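Long-range contacts in annexin B22 (Schistosoma mansoni, PDB 4MDU), which binds acidic phospholipid membranes in a calcium-dependent manner, aggregates liposomes when calcium is present, and takes part in worm reproduction and host-parasite interaction: residues B[138-143]-B[188-193]; B[109-114]-B[150-155]; B[214-219]-B[253-258]; B[28-33]-B[63-68]. One frame throughout, in Å; residues are numbered along the deposited sequence.

Contact 1. Residues B[138-143]-B[188-193]; sequences LWNDEM and AERDDI
R190 lies flat on the indole of W139: its guanidinium and the ring are 3.9 Å apart between centres, their planes 19° from parallel, and CD sits over the middle of the six-membered ring. On this tight side NH1 gives only a weak bond to L138 O, while NE is held by C242 O. The indole is fixed in its own plane as well, since W139 NE1 donates to D191 O over 2.8 Å. Next to it N140, its CG anti to the carbonyl carbon (chi1 -67°), grips the backbone of R190 from both ends of its amide. N140 OD1 takes R190 N on a lone pair at 2.9 Å, and N140 ND2 gives to R190 O at 2.6 Å, pinning the loop two residues after A188, where the chain leaves helix 177-187 with positive phi. Toward solvent things slacken. The exposed carboxylate of D192 stands almost perpendicular to that amide and has only weak bonds from N140 ND2, 3.2 Å to OD2; a water that accepts from D141 N gives D192 OD1 another weak one. The contact clamps the N-terminus of helix 140-156 to the connection after helix 177-187, and P246 of helix 246-260 touches W139.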
loop_
_atom_site.group_PDB
_atom_site.type_symbol
_atom_site.label_atom_id
_atom_site.label_comp_id
_atom_site.label_asym_id
_atom_site.label_seq_id
_atom_site.Cartn_x
_atom_site.Cartn_y
_atom_site.Cartn_z
ATOM N N LEU B 138 -5.040 -13.803 -13.357
ATOM C CA LEU B 138 -6.112 -14.626 -13.919
ATOM C C LEU B 138 -6.575 -14.109 -15.266
ATOM O O LEU B 138 -6.955 -12.940 -15.395
ATOM C CB LEU B 138 -7.313 -14.697 -12.967
ATOM C CG LEU B 138 -7.045 -15.331 -11.597
ATOM C CD1 LEU B 138 -8.218 -15.086 -10.657
ATOM C CD2 LEU B 138 -6.755 -16.827 -11.740
ATOM N N TRP B 139 -6.571 -14.975 -16.269
ATOM C CA TRP B 139 -7.211 -14.592 -17.522
ATOM C C TRP B 139 -8.703 -14.951 -17.504
ATOM O O TRP B 139 -9.218 -15.481 -16.513
ATOM C CB TRP B 139 -6.481 -15.148 -18.748
ATOM C CG TRP B 139 -6.442 -14.123 -19.842
ATOM C CD1 TRP B 139 -7.185 -14.118 -20.998
ATOM C CD2 TRP B 139 -5.658 -12.916 -19.863
ATOM N NE1 TRP B 139 -6.890 -12.997 -21.737
ATOM C CE2 TRP B 139 -5.965 -12.240 -21.061
ATOM C CE3 TRP B 139 -4.717 -12.351 -18.993
ATOM C CZ2 TRP B 139 -5.359 -11.032 -21.414
ATOM C CZ3 TRP B 139 -4.117 -11.145 -19.347
ATOM C CH2 TRP B 139 -4.445 -10.501 -20.547
ATOM N N ASN B 140 -9.395 -14.644 -18.593
ATOM C CA ASN B 140 -10.854 -14.665 -18.602
ATOM C C ASN B 140 -11.514 -15.921 -18.031
ATOM O O ASN B 140 -12.362 -15.839 -17.134
ATOM C CB ASN B 140 -11.383 -14.356 -20.014
ATOM C CG ASN B 140 -11.090 -12.928 -20.440
ATOM O OD1 ASN B 140 -10.898 -12.046 -19.593
ATOM N ND2 ASN B 140 -11.041 -12.691 -21.755
ATOM N N ASP B 141 -11.150 -17.073 -18.574
ATOM C CA ASP B 141 -11.743 -18.336 -18.160
ATOM C C ASP B 141 -11.380 -18.719 -16.722
ATOM O O ASP B 141 -12.193 -19.288 -15.994
ATOM C CB ASP B 141 -11.329 -19.434 -19.128
ATOM C CG ASP B 141 -12.001 -19.273 -20.483
ATOM O OD1 ASP B 141 -13.125 -18.753 -20.495
ATOM O OD2 ASP B 141 -11.420 -19.645 -21.516
ATOM N N GLU B 142 -10.156 -18.403 -16.322
ATOM C CA GLU B 142 -9.706 -18.676 -14.963
ATOM C C GLU B 142 -10.505 -17.825 -14.002
ATOM O O GLU B 142 -10.970 -18.309 -12.973
ATOM C CB GLU B 142 -8.206 -18.393 -14.855
ATOM C CG GLU B 142 -7.420 -19.312 -15.793
ATOM C CD GLU B 142 -5.967 -18.904 -15.992
ATOM O OE1 GLU B 142 -5.670 -17.691 -15.964
ATOM O OE2 GLU B 142 -5.122 -19.809 -16.193
ATOM N N MET B 143 -10.695 -16.563 -14.376
ATOM C CA MET B 143 -11.404 -15.607 -13.543
ATOM C C MET B 143 -12.829 -16.078 -13.281
ATOM O O MET B 143 -13.321 -15.993 -12.140
ATOM C CB MET B 143 -11.400 -14.222 -14.212
ATOM C CG MET B 143 -12.088 -13.143 -13.413
ATOM S SD MET B 143 -11.128 -12.569 -11.996
ATOM C CE MET B 143 -12.438 -12.393 -10.806
ATOM N N ALA B 188 -13.765 -10.233 -16.665
ATOM C CA ALA B 188 -13.313 -11.343 -17.514
ATOM C C ALA B 188 -13.620 -11.088 -18.996
ATOM O O ALA B 188 -14.074 -11.994 -19.708
ATOM C CB ALA B 188 -13.966 -12.662 -17.063
ATOM N N GLU B 189 -13.408 -9.852 -19.452
ATOM C CA GLU B 189 -13.523 -9.548 -20.875
ATOM C C GLU B 189 -12.234 -8.949 -21.407
ATOM O O GLU B 189 -12.261 -7.991 -22.179
ATOM C CB GLU B 189 -14.704 -8.612 -21.150
ATOM C CG GLU B 189 -16.060 -9.309 -21.057
ATOM C CD GLU B 189 -17.217 -8.353 -21.301
ATOM O OE1 GLU B 189 -17.171 -7.624 -22.316
ATOM O OE2 GLU B 189 -18.170 -8.334 -20.488
ATOM N N ARG B 190 -11.105 -9.506 -20.984
ATOM C CA ARG B 190 -9.817 -9.095 -21.536
ATOM C C ARG B 190 -9.688 -9.700 -22.938
ATOM O O ARG B 190 -10.368 -10.681 -23.251
ATOM C CB ARG B 190 -8.677 -9.555 -20.619
ATOM C CG ARG B 190 -8.916 -9.223 -19.150
ATOM C CD ARG B 190 -7.932 -9.909 -18.189
ATOM N NE ARG B 190 -6.735 -9.103 -18.057
ATOM C CZ ARG B 190 -5.755 -9.300 -17.183
ATOM N NH1 ARG B 190 -5.793 -10.289 -16.285
ATOM N NH2 ARG B 190 -4.735 -8.464 -17.211
ATOM N N ASP B 191 -8.839 -9.124 -23.788
ATOM C CA ASP B 191 -8.626 -9.704 -25.109
ATOM C C ASP B 191 -8.182 -11.138 -24.987
ATOM O O ASP B 191 -7.421 -11.486 -24.088
ATOM C CB ASP B 191 -7.567 -8.948 -25.904
ATOM C CG ASP B 191 -7.930 -7.501 -26.134
ATOM O OD1 ASP B 191 -9.108 -7.124 -25.916
ATOM O OD2 ASP B 191 -7.019 -6.739 -26.517
ATOM N N ASP B 192 -8.636 -11.959 -25.920
ATOM C CA ASP B 192 -8.278 -13.366 -25.960
ATOM C C ASP B 192 -7.395 -13.692 -27.159
ATOM O O ASP B 192 -7.326 -12.943 -28.129
ATOM C CB ASP B 192 -9.547 -14.234 -26.023
ATOM C CG ASP B 192 -10.227 -14.370 -24.678
ATOM O OD1 ASP B 192 -9.545 -14.775 -23.697
ATOM O OD2 ASP B 192 -11.444 -14.069 -24.604
ATOM N N ILE B 193 -6.725 -14.827 -27.075
ATOM C CA ILE B 193 -6.045 -15.423 -28.206
ATOM C C ILE B 193 -6.448 -16.881 -28.206
ATOM O O ILE B 193 -6.313 -17.574 -27.195
ATOM C CB ILE B 193 -4.523 -15.343 -28.082
ATOM C CG1 ILE B 193 -4.057 -13.882 -28.050
ATOM C CG2 ILE B 193 -3.861 -16.113 -29.229
ATOM C CD1 ILE B 193 -2.657 -13.692 -27.419
HETATM O O HOH W 1 -9.557 -17.169 -21.304
#

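Contact 2. Residues B[109-114]-B[150-155]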
loop_
_atom_site.group_PDB
_atom_site.type_symbol
_atom_site.label_atom_id
_atom_site.label_comp_id
_atom_site.label_asym_id
_atom_site.label_seq_id
_atom_site.Cartn_x
_atom_site.Cartn_y
_atom_site.Cartn_z
ATOM N N THR B 109 -7.253 -25.298 -7.646
ATOM C CA THR B 109 -6.710 -23.935 -7.686
ATOM C C THR B 109 -7.766 -22.832 -7.564
ATOM O O THR B 109 -7.625 -21.943 -6.734
ATOM C CB THR B 109 -5.918 -23.685 -8.962
ATOM O OG1 THR B 109 -4.890 -24.668 -9.073
ATOM C CG2 THR B 109 -5.321 -22.306 -8.947
ATOM N N PRO B 110 -8.818 -22.873 -8.408
ATOM C CA PRO B 110 -9.825 -21.810 -8.322
ATOM C C PRO B 110 -10.490 -21.685 -6.951
ATOM O O PRO B 110 -10.760 -20.564 -6.526
ATOM C CB PRO B 110 -10.857 -22.193 -9.407
ATOM C CG PRO B 110 -10.516 -23.600 -9.816
ATOM C CD PRO B 110 -9.048 -23.765 -9.561
ATOM N N TYR B 111 -10.756 -22.789 -6.263
ATOM C CA TYR B 111 -11.354 -22.681 -4.922
ATOM C C TYR B 111 -10.343 -22.060 -3.953
ATOM O O TYR B 111 -10.651 -21.183 -3.117
ATOM C CB TYR B 111 -11.768 -24.061 -4.420
ATOM C CG TYR B 111 -12.596 -24.019 -3.156
ATOM C CD1 TYR B 111 -12.008 -24.129 -1.903
ATOM C CD2 TYR B 111 -13.974 -23.869 -3.218
ATOM C CE1 TYR B 111 -12.772 -24.093 -0.747
ATOM C CE2 TYR B 111 -14.741 -23.825 -2.069
ATOM C CZ TYR B 111 -14.136 -23.938 -0.838
ATOM O OH TYR B 111 -14.916 -23.901 0.295
ATOM N N MET B 112 -9.112 -22.516 -4.070
ATOM C CA MET B 112 -8.058 -21.966 -3.228
ATOM C C MET B 112 -7.959 -20.452 -3.410
ATOM O O MET B 112 -7.888 -19.702 -2.439
ATOM C CB MET B 112 -6.724 -22.654 -3.519
ATOM C CG MET B 112 -5.636 -22.269 -2.540
ATOM S SD MET B 112 -4.614 -21.045 -3.327
ATOM C CE MET B 112 -3.516 -22.180 -4.119
ATOM N N LEU B 113 -7.994 -19.987 -4.652
ATOM C CA LEU B 113 -7.894 -18.553 -4.871
ATOM C C LEU B 113 -9.140 -17.864 -4.331
ATOM O O LEU B 113 -9.059 -16.786 -3.722
ATOM C CB LEU B 113 -7.638 -18.222 -6.343
ATOM C CG LEU B 113 -6.280 -18.717 -6.836
ATOM C CD1 LEU B 113 -6.138 -18.417 -8.322
ATOM C CD2 LEU B 113 -5.143 -18.090 -6.028
ATOM N N ALA B 114 -10.298 -18.481 -4.522
ATOM C CA ALA B 114 -11.536 -17.834 -4.071
ATOM C C ALA B 114 -11.553 -17.686 -2.538
ATOM O O ALA B 114 -11.947 -16.657 -2.013
ATOM C CB ALA B 114 -12.793 -18.575 -4.592
ATOM N N TYR B 150 -15.991 -18.954 -5.860
ATOM C CA TYR B 150 -16.317 -18.008 -4.800
ATOM C C TYR B 150 -17.732 -18.231 -4.295
ATOM O O TYR B 150 -17.955 -18.317 -3.086
ATOM C CB TYR B 150 -16.174 -16.571 -5.286
ATOM C CG TYR B 150 -16.123 -15.542 -4.175
ATOM C CD1 TYR B 150 -17.288 -14.947 -3.691
ATOM C CD2 TYR B 150 -14.900 -15.153 -3.616
ATOM C CE1 TYR B 150 -17.244 -13.995 -2.681
ATOM C CE2 TYR B 150 -14.845 -14.207 -2.596
ATOM C CZ TYR B 150 -16.014 -13.634 -2.135
ATOM O OH TYR B 150 -15.945 -12.686 -1.145
ATOM N N LYS B 151 -18.687 -18.310 -5.225
ATOM C CA LYS B 151 -20.078 -18.580 -4.857
ATOM C C LYS B 151 -20.173 -19.858 -4.018
ATOM O O LYS B 151 -20.987 -19.948 -3.103
ATOM C CB LYS B 151 -21.000 -18.623 -6.093
ATOM C CG LYS B 151 -21.179 -17.249 -6.756
ATOM C CD LYS B 151 -22.136 -17.283 -7.946
ATOM C CE LYS B 151 -23.568 -17.541 -7.498
ATOM N NZ LYS B 151 -24.062 -16.504 -6.543
ATOM N N GLN B 152 -19.314 -20.825 -4.316
ATOM C CA GLN B 152 -19.262 -22.062 -3.549
ATOM C C GLN B 152 -18.597 -21.879 -2.178
ATOM O O GLN B 152 -18.864 -22.639 -1.243
ATOM C CB GLN B 152 -18.555 -23.161 -4.346
ATOM C CG GLN B 152 -18.595 -24.529 -3.668
ATOM C CD GLN B 152 -20.013 -24.965 -3.328
ATOM O OE1 GLN B 152 -20.979 -24.549 -3.971
ATOM N NE2 GLN B 152 -20.144 -25.790 -2.303
ATOM N N VAL B 153 -17.720 -20.886 -2.057
ATOM C CA VAL B 153 -17.122 -20.590 -0.762
ATOM C C VAL B 153 -18.182 -19.943 0.129
ATOM O O VAL B 153 -18.258 -20.226 1.324
ATOM C CB VAL B 153 -15.905 -19.652 -0.882
ATOM C CG1 VAL B 153 -15.571 -19.036 0.473
ATOM C CG2 VAL B 153 -14.695 -20.396 -1.459
ATOM N N LEU B 154 -19.008 -19.082 -0.463
ATOM C CA LEU B 154 -20.065 -18.418 0.290
ATOM C C LEU B 154 -21.067 -19.425 0.848
ATOM O O LEU B 154 -21.599 -19.239 1.942
ATOM C CB LEU B 154 -20.776 -17.371 -0.562
ATOM C CG LEU B 154 -19.924 -16.161 -0.953
ATOM C CD1 LEU B 154 -20.686 -15.258 -1.901
ATOM C CD2 LEU B 154 -19.473 -15.393 0.267
ATOM N N LYS B 155 -21.326 -20.496 0.111
ATOM C CA LYS B 155 -22.249 -21.504 0.612
ATOM C C LYS B 155 -21.567 -22.218 1.756
ATOM O O LYS B 155 -22.142 -22.396 2.826
ATOM C CB LYS B 155 -22.626 -22.511 -0.478
ATOM C CG LYS B 155 -23.208 -21.889 -1.739
#
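The ring of Y111, whose CG is anti to its backbone N (chi1 -170°), takes the CG2 methyl of V153 over one face, a CH-pi contact with the carbon 3.9 Å from the ring centroid and shifted toward the rim, 27° off the normal. At the edge of the same ring, near its plane, comes CG of Q152, 4.2 Å from Y111 CE2. This is helix-on-helix packing within the second annexin repeat, helix 109-122 against helix 140-156; the axes of the two six-residue segments pass 9.0 Å apart, crossing at -62°. No hydrogen bond joins the segments. The tyrosine hydroxyls look outside them: Y111 OH pairs with D156 OD2 and Y150 OH with D169 OD2, which steadies both rings from their far ends. Y150 rests on M121, a calcium-binding residue at the end of helix 109-122, which puts this packing next to the site. The closest backbone approach is at A114, consistent with its small side chain: A114 CB is 3.5 Å from Y150 N and 4.0 Å from Y150 CB.

Contact 3. Residues B[214-219]-B[253-258]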
loop_
_atom_site.group_PDB
_atom_site.type_symbol
_atom_site.label_atom_id
_atom_site.label_comp_id
_atom_site.label_asym_id
_atom_site.label_seq_id
_atom_site.Cartn_x
_atom_site.Cartn_y
_atom_site.Cartn_z
ATOM N N LEU B 214 -2.964 -1.714 -33.687
ATOM C CA LEU B 214 -3.646 -1.529 -32.404
ATOM C C LEU B 214 -2.705 -0.943 -31.345
ATOM O O LEU B 214 -3.096 -0.071 -30.566
ATOM C CB LEU B 214 -4.224 -2.864 -31.917
ATOM C CG LEU B 214 -4.784 -2.868 -30.496
ATOM C CD1 LEU B 214 -5.859 -1.787 -30.336
ATOM C CD2 LEU B 214 -5.343 -4.251 -30.166
ATOM N N ALA B 215 -1.470 -1.434 -31.312
ATOM C CA ALA B 215 -0.485 -0.943 -30.339
ATOM C C ALA B 215 -0.197 0.540 -30.552
ATOM O O ALA B 215 -0.132 1.310 -29.596
ATOM C CB ALA B 215 0.794 -1.749 -30.425
ATOM N N GLU B 216 -0.046 0.948 -31.813
ATOM C CA GLU B 216 0.207 2.356 -32.113
ATOM C C GLU B 216 -0.949 3.228 -31.631
ATOM O O GLU B 216 -0.748 4.252 -30.974
ATOM C CB GLU B 216 0.417 2.574 -33.613
ATOM C CG GLU B 216 1.613 1.865 -34.199
ATOM C CD GLU B 216 1.832 2.232 -35.655
ATOM O OE1 GLU B 216 1.123 1.685 -36.530
ATOM O OE2 GLU B 216 2.710 3.078 -35.918
ATOM N N ALA B 217 -2.161 2.816 -31.975
ATOM C CA ALA B 217 -3.354 3.533 -31.551
ATOM C C ALA B 217 -3.475 3.537 -30.028
ATOM O O ALA B 217 -3.843 4.547 -29.420
ATOM C CB ALA B 217 -4.586 2.911 -32.180
ATOM N N ASP B 218 -3.171 2.409 -29.401
ATOM C CA ASP B 218 -3.206 2.380 -27.949
ATOM C C ASP B 218 -2.143 3.309 -27.408
ATOM O O ASP B 218 -2.408 4.091 -26.504
ATOM C CB ASP B 218 -3.040 0.970 -27.400
ATOM C CG ASP B 218 -4.316 0.170 -27.495
ATOM O OD1 ASP B 218 -5.398 0.790 -27.571
ATOM O OD2 ASP B 218 -4.235 -1.073 -27.502
ATOM N N ALA B 219 -0.953 3.249 -27.991
ATOM C CA ALA B 219 0.138 4.091 -27.519
ATOM C C ALA B 219 -0.279 5.558 -27.514
ATOM O O ALA B 219 0.063 6.301 -26.590
ATOM C CB ALA B 219 1.394 3.886 -28.362
ATOM N N SER B 253 4.264 -1.474 -25.216
ATOM C CA SER B 253 5.303 -0.849 -24.439
ATOM C C SER B 253 6.448 -0.401 -25.354
ATOM O O SER B 253 6.902 0.732 -25.256
ATOM C CB SER B 253 5.799 -1.792 -23.341
ATOM O OG SER B 253 6.823 -1.171 -22.599
ATOM N N GLU B 254 6.901 -1.280 -26.245
ATOM C CA GLU B 254 8.005 -0.935 -27.151
ATOM C C GLU B 254 7.659 0.270 -28.014
ATOM O O GLU B 254 8.430 1.237 -28.108
ATOM C CB GLU B 254 8.376 -2.109 -28.056
ATOM C CG GLU B 254 8.825 -3.368 -27.319
ATOM C CD GLU B 254 10.227 -3.253 -26.743
ATOM O OE1 GLU B 254 11.201 -3.579 -27.461
ATOM O OE2 GLU B 254 10.355 -2.842 -25.569
ATOM N N ILE B 255 6.490 0.207 -28.641
ATOM C CA ILE B 255 6.056 1.252 -29.558
ATOM C C ILE B 255 5.880 2.567 -28.822
ATOM O O ILE B 255 6.212 3.644 -29.338
ATOM C CB ILE B 255 4.749 0.848 -30.264
ATOM C CG1 ILE B 255 5.068 -0.151 -31.367
ATOM C CG2 ILE B 255 4.051 2.053 -30.857
ATOM C CD1 ILE B 255 3.846 -0.775 -31.990
ATOM N N TYR B 256 5.370 2.483 -27.603
ATOM C CA TYR B 256 5.184 3.687 -26.818
ATOM C C TYR B 256 6.526 4.394 -26.617
ATOM O O TYR B 256 6.616 5.614 -26.723
ATOM C CB TYR B 256 4.511 3.388 -25.478
ATOM C CG TYR B 256 4.187 4.641 -24.706
ATOM C CD1 TYR B 256 2.976 5.297 -24.884
ATOM C CD2 TYR B 256 5.105 5.185 -23.812
ATOM C CE1 TYR B 256 2.679 6.458 -24.174
ATOM C CE2 TYR B 256 4.818 6.342 -23.099
ATOM C CZ TYR B 256 3.609 6.974 -23.282
ATOM O OH TYR B 256 3.332 8.121 -22.576
ATOM N N PHE B 257 7.574 3.625 -26.346
ATOM C CA PHE B 257 8.866 4.233 -26.066
ATOM C C PHE B 257 9.525 4.836 -27.304
ATOM O O PHE B 257 10.118 5.913 -27.232
ATOM C CB PHE B 257 9.822 3.255 -25.379
ATOM C CG PHE B 257 11.204 3.817 -25.175
ATOM C CD1 PHE B 257 11.451 4.727 -24.160
ATOM C CD2 PHE B 257 12.244 3.463 -26.024
ATOM C CE1 PHE B 257 12.714 5.261 -23.982
ATOM C CE2 PHE B 257 13.505 3.991 -25.853
ATOM C CZ PHE B 257 13.743 4.892 -24.826
ATOM N N LYS B 258 9.429 4.151 -28.440
ATOM C CA LYS B 258 10.015 4.690 -29.661
ATOM C C LYS B 258 9.380 6.034 -30.015
ATOM O O LYS B 258 10.059 6.953 -30.472
ATOM C CB LYS B 258 9.883 3.697 -30.811
ATOM C CG LYS B 258 10.500 2.338 -30.508
ATOM C CD LYS B 258 10.582 1.474 -31.762
ATOM C CE LYS B 258 11.278 0.138 -31.494
ATOM N NZ LYS B 258 11.487 -0.656 -32.749
#
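I255 meets A215 and A219 through two different branches. Its first torsion (chi1 -77°) sets CG1 anti to the carbonyl carbon and CG2 anti to the backbone N, and the second (chi2 171°) extends CD1 toward A215. I255 CD1 ends 3.6 Å from A215 CB, while I255 CG2 lies 4.1 Å from A219 CB. Y256, the next residue, has CG anti to its own N, and its ring presents an edge to the other helix. There A219 O lies in the ring plane, 3.5 Å from Y256 CD1, so the carbonyl faces the C-H rim. A219 CB is 4.1 Å from Y256 CD1, and the alanine is therefore shared between both residues.

E216 closes the solvent side with its aliphatic part: E216 CG stands 4.1 Å from I255 CD1. The side-chain packing is apolar, and no hydrogen bond joins the segments. Further along, the Y256 ring meets those of Y260 and H267, and on the first helix D218 forms a salt bridge with R244. Two alanines one turn apart sit at the crossing, where the axes of the two six-residue segments pass 8.8 Å apart at -56°. Helix 212-224 packed obliquely on helix 246-260 is the pairing of the first and third helices of an annexin repeat, here the third, away from the annotated calcium sites.

Contact 4. Residues B[28-33]-B[63-68]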
loop_
_atom_site.group_PDB
_atom_site.type_symbol
_atom_site.label_atom_id
_atom_site.label_comp_id
_atom_site.label_asym_id
_atom_site.label_seq_id
_atom_site.Cartn_x
_atom_site.Cartn_y
_atom_site.Cartn_z
ATOM N N PRO B 28 8.499 -23.803 -15.669
ATOM C CA PRO B 28 7.892 -24.127 -14.373
ATOM C C PRO B 28 8.772 -25.067 -13.554
ATOM O O PRO B 28 9.672 -25.704 -14.116
ATOM C CB PRO B 28 6.603 -24.851 -14.774
ATOM C CG PRO B 28 6.974 -25.548 -16.048
ATOM C CD PRO B 28 8.013 -24.688 -16.742
ATOM N N THR B 29 8.518 -25.176 -12.251
ATOM C CA THR B 29 9.206 -26.211 -11.468
ATOM C C THR B 29 8.388 -27.504 -11.419
ATOM O O THR B 29 8.894 -28.553 -11.017
ATOM C CB THR B 29 9.485 -25.759 -10.034
ATOM O OG1 THR B 29 8.250 -25.380 -9.412
ATOM C CG2 THR B 29 10.458 -24.575 -10.032
ATOM N N ILE B 30 7.113 -27.427 -11.796
ATOM C CA ILE B 30 6.281 -28.634 -11.855
ATOM C C ILE B 30 5.592 -28.798 -13.208
ATOM O O ILE B 30 4.822 -27.938 -13.636
ATOM C CB ILE B 30 5.232 -28.729 -10.708
ATOM C CG1 ILE B 30 5.922 -28.746 -9.328
ATOM C CG2 ILE B 30 4.357 -30.003 -10.892
ATOM C CD1 ILE B 30 4.946 -28.458 -8.104
ATOM N N LYS B 31 5.887 -29.913 -13.871
ATOM C CA LYS B 31 5.339 -30.217 -15.184
ATOM C C LYS B 31 4.502 -31.477 -15.051
ATOM O O LYS B 31 4.821 -32.340 -14.232
ATOM C CB LYS B 31 6.473 -30.494 -16.181
ATOM C CG LYS B 31 7.263 -29.269 -16.633
ATOM C CD LYS B 31 8.641 -29.672 -17.176
ATOM C CE LYS B 31 8.712 -29.608 -18.693
ATOM N NZ LYS B 31 8.785 -28.204 -19.201
ATOM N N PRO B 32 3.448 -31.605 -15.874
ATOM C CA PRO B 32 2.683 -32.853 -15.902
ATOM C C PRO B 32 3.614 -34.044 -16.063
ATOM O O PRO B 32 4.517 -34.031 -16.903
ATOM C CB PRO B 32 1.785 -32.697 -17.139
ATOM C CG PRO B 32 2.387 -31.558 -17.923
ATOM C CD PRO B 32 2.984 -30.652 -16.892
ATOM N N THR B 33 3.389 -35.059 -15.236
ATOM C CA THR B 33 4.200 -36.265 -15.212
ATOM C C THR B 33 3.688 -37.238 -16.269
ATOM O O THR B 33 2.568 -37.735 -16.173
ATOM C CB THR B 33 4.132 -36.933 -13.818
ATOM O OG1 THR B 33 4.131 -35.925 -12.793
ATOM C CG2 THR B 33 5.311 -37.877 -13.605
ATOM N N LEU B 63 2.417 -34.808 -3.495
ATOM C CA LEU B 63 1.509 -33.683 -3.672
ATOM C C LEU B 63 2.205 -32.401 -4.105
ATOM O O LEU B 63 1.691 -31.684 -4.961
ATOM C CB LEU B 63 0.702 -33.453 -2.394
ATOM C CG LEU B 63 -0.255 -34.592 -2.029
ATOM C CD1 LEU B 63 -0.873 -34.365 -0.654
ATOM C CD2 LEU B 63 -1.339 -34.743 -3.106
ATOM N N ALA B 64 3.375 -32.118 -3.531
ATOM C CA ALA B 64 4.160 -30.943 -3.920
ATOM C C ALA B 64 5.020 -31.177 -5.176
ATOM O O ALA B 64 5.820 -30.312 -5.568
ATOM C CB ALA B 64 5.027 -30.468 -2.758
ATOM N N ARG B 65 4.876 -32.349 -5.785
ATOM C CA ARG B 65 5.503 -32.621 -7.085
ATOM C C ARG B 65 4.500 -32.938 -8.210
ATOM O O ARG B 65 4.868 -33.529 -9.219
ATOM C CB ARG B 65 6.526 -33.749 -6.970
ATOM C CG ARG B 65 7.744 -33.427 -6.071
ATOM C CD ARG B 65 8.416 -32.101 -6.465
ATOM N NE ARG B 65 8.730 -32.046 -7.887
ATOM C CZ ARG B 65 8.855 -30.921 -8.586
ATOM N NH1 ARG B 65 8.712 -29.738 -7.992
ATOM N NH2 ARG B 65 9.126 -30.976 -9.888
ATOM N N ARG B 66 3.244 -32.539 -8.041
ATOM C CA ARG B 66 2.211 -32.746 -9.069
ATOM C C ARG B 66 1.508 -31.429 -9.398
ATOM O O ARG B 66 1.420 -30.548 -8.551
ATOM C CB ARG B 66 1.167 -33.763 -8.586
ATOM C CG ARG B 66 1.730 -35.124 -8.138
ATOM C CD ARG B 66 2.113 -36.040 -9.321
ATOM N NE ARG B 66 2.495 -37.368 -8.837
ATOM C CZ ARG B 66 3.739 -37.710 -8.494
ATOM N NH1 ARG B 66 4.724 -36.822 -8.620
ATOM N NH2 ARG B 66 4.002 -38.932 -8.031
ATOM N N THR B 67 0.992 -31.292 -10.621
ATOM C CA THR B 67 0.240 -30.097 -10.960
ATOM C C THR B 67 -1.112 -30.175 -10.272
ATOM O O THR B 67 -1.513 -31.240 -9.775
ATOM C CB THR B 67 -0.040 -30.019 -12.451
ATOM O OG1 THR B 67 -0.970 -31.051 -12.791
ATOM C CG2 THR B 67 1.230 -30.207 -13.253
ATOM N N ASN B 68 -1.808 -29.047 -10.240
ATOM C CA ASN B 68 -3.164 -28.992 -9.708
ATOM C C ASN B 68 -4.084 -30.053 -10.342
ATOM O O ASN B 68 -4.778 -30.782 -9.641
ATOM C CB ASN B 68 -3.752 -27.595 -9.902
ATOM C CG ASN B 68 -5.210 -27.515 -9.481
ATOM O OD1 ASN B 68 -5.515 -27.490 -8.293
ATOM N ND2 ASN B 68 -6.114 -27.455 -10.457
#
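R65 and T29 carry the hydrogen bonding. The guanidinium holds one carbonyl with two N-H groups: R65 NH2 gives to T29 O at 2.7 Å, nearly along the C=O axis and in the guanidinium plane, and R65 NH1, which also reaches V357 O, adds a weak bond to it at 3.3 Å. R65 starts off away from the other segment, and its chain bends at chi2 and chi3 (both -52°), turning CD and NE back toward segment 28-33.

Van der Waals contact centres on I30, which is buried. I30 CG1 lies over a face of the same guanidinium, 3.2 Å from R65 NH1. I30 CD1 comes to 3.3 Å from A64 O, and I30 CG2 packs at 3.5 Å from R66 C and at 3.9 Å from T67 CG2. That threonine methyl, T67 CG2, also lies against P32 N, 3.7 Å away. T33, poorly ordered, only brushes R66 CD.

T67 is the N-cap of helix 68-82: its side chain caps a backbone N of the helix, while E70 takes T67 N with one carboxylate oxygen and T33 N with the other, consistent with a capping box that also grips segment 28-33. This N-terminal segment thus runs beside the turn between helices 56-63 and 68-82 of the first repeat and is tied to the fourth, where I30 bonds backbone to backbone with S320 and T29 OG1 reaches L358 O, at the end of helix 349-358.

Overall arrangement
Contacts 2 and 3 are the same kind of packing in two different repeats: two helices crossing at similar angles, their side chains meeting without a hydrogen bond between the segments, their centres 38 Å apart on opposite sides of the chain's centre. Contacts 1 and 4 involve loops and add hydrogen bonds to backbone carbonyls, with arginine prominent in both; contact 4 combines them with packing around I30. Contacts 1, 2 and 3 are buried and contact 4 partly so, though contact 3 lies farthest from the chain centre, about 27 Å. Helix 140-156 serves contacts 1 and 2, which meet where L138 packs on L113. Contact 4 joins contact 2 through a probable hydrogen bond from T109 N to N68 OD1.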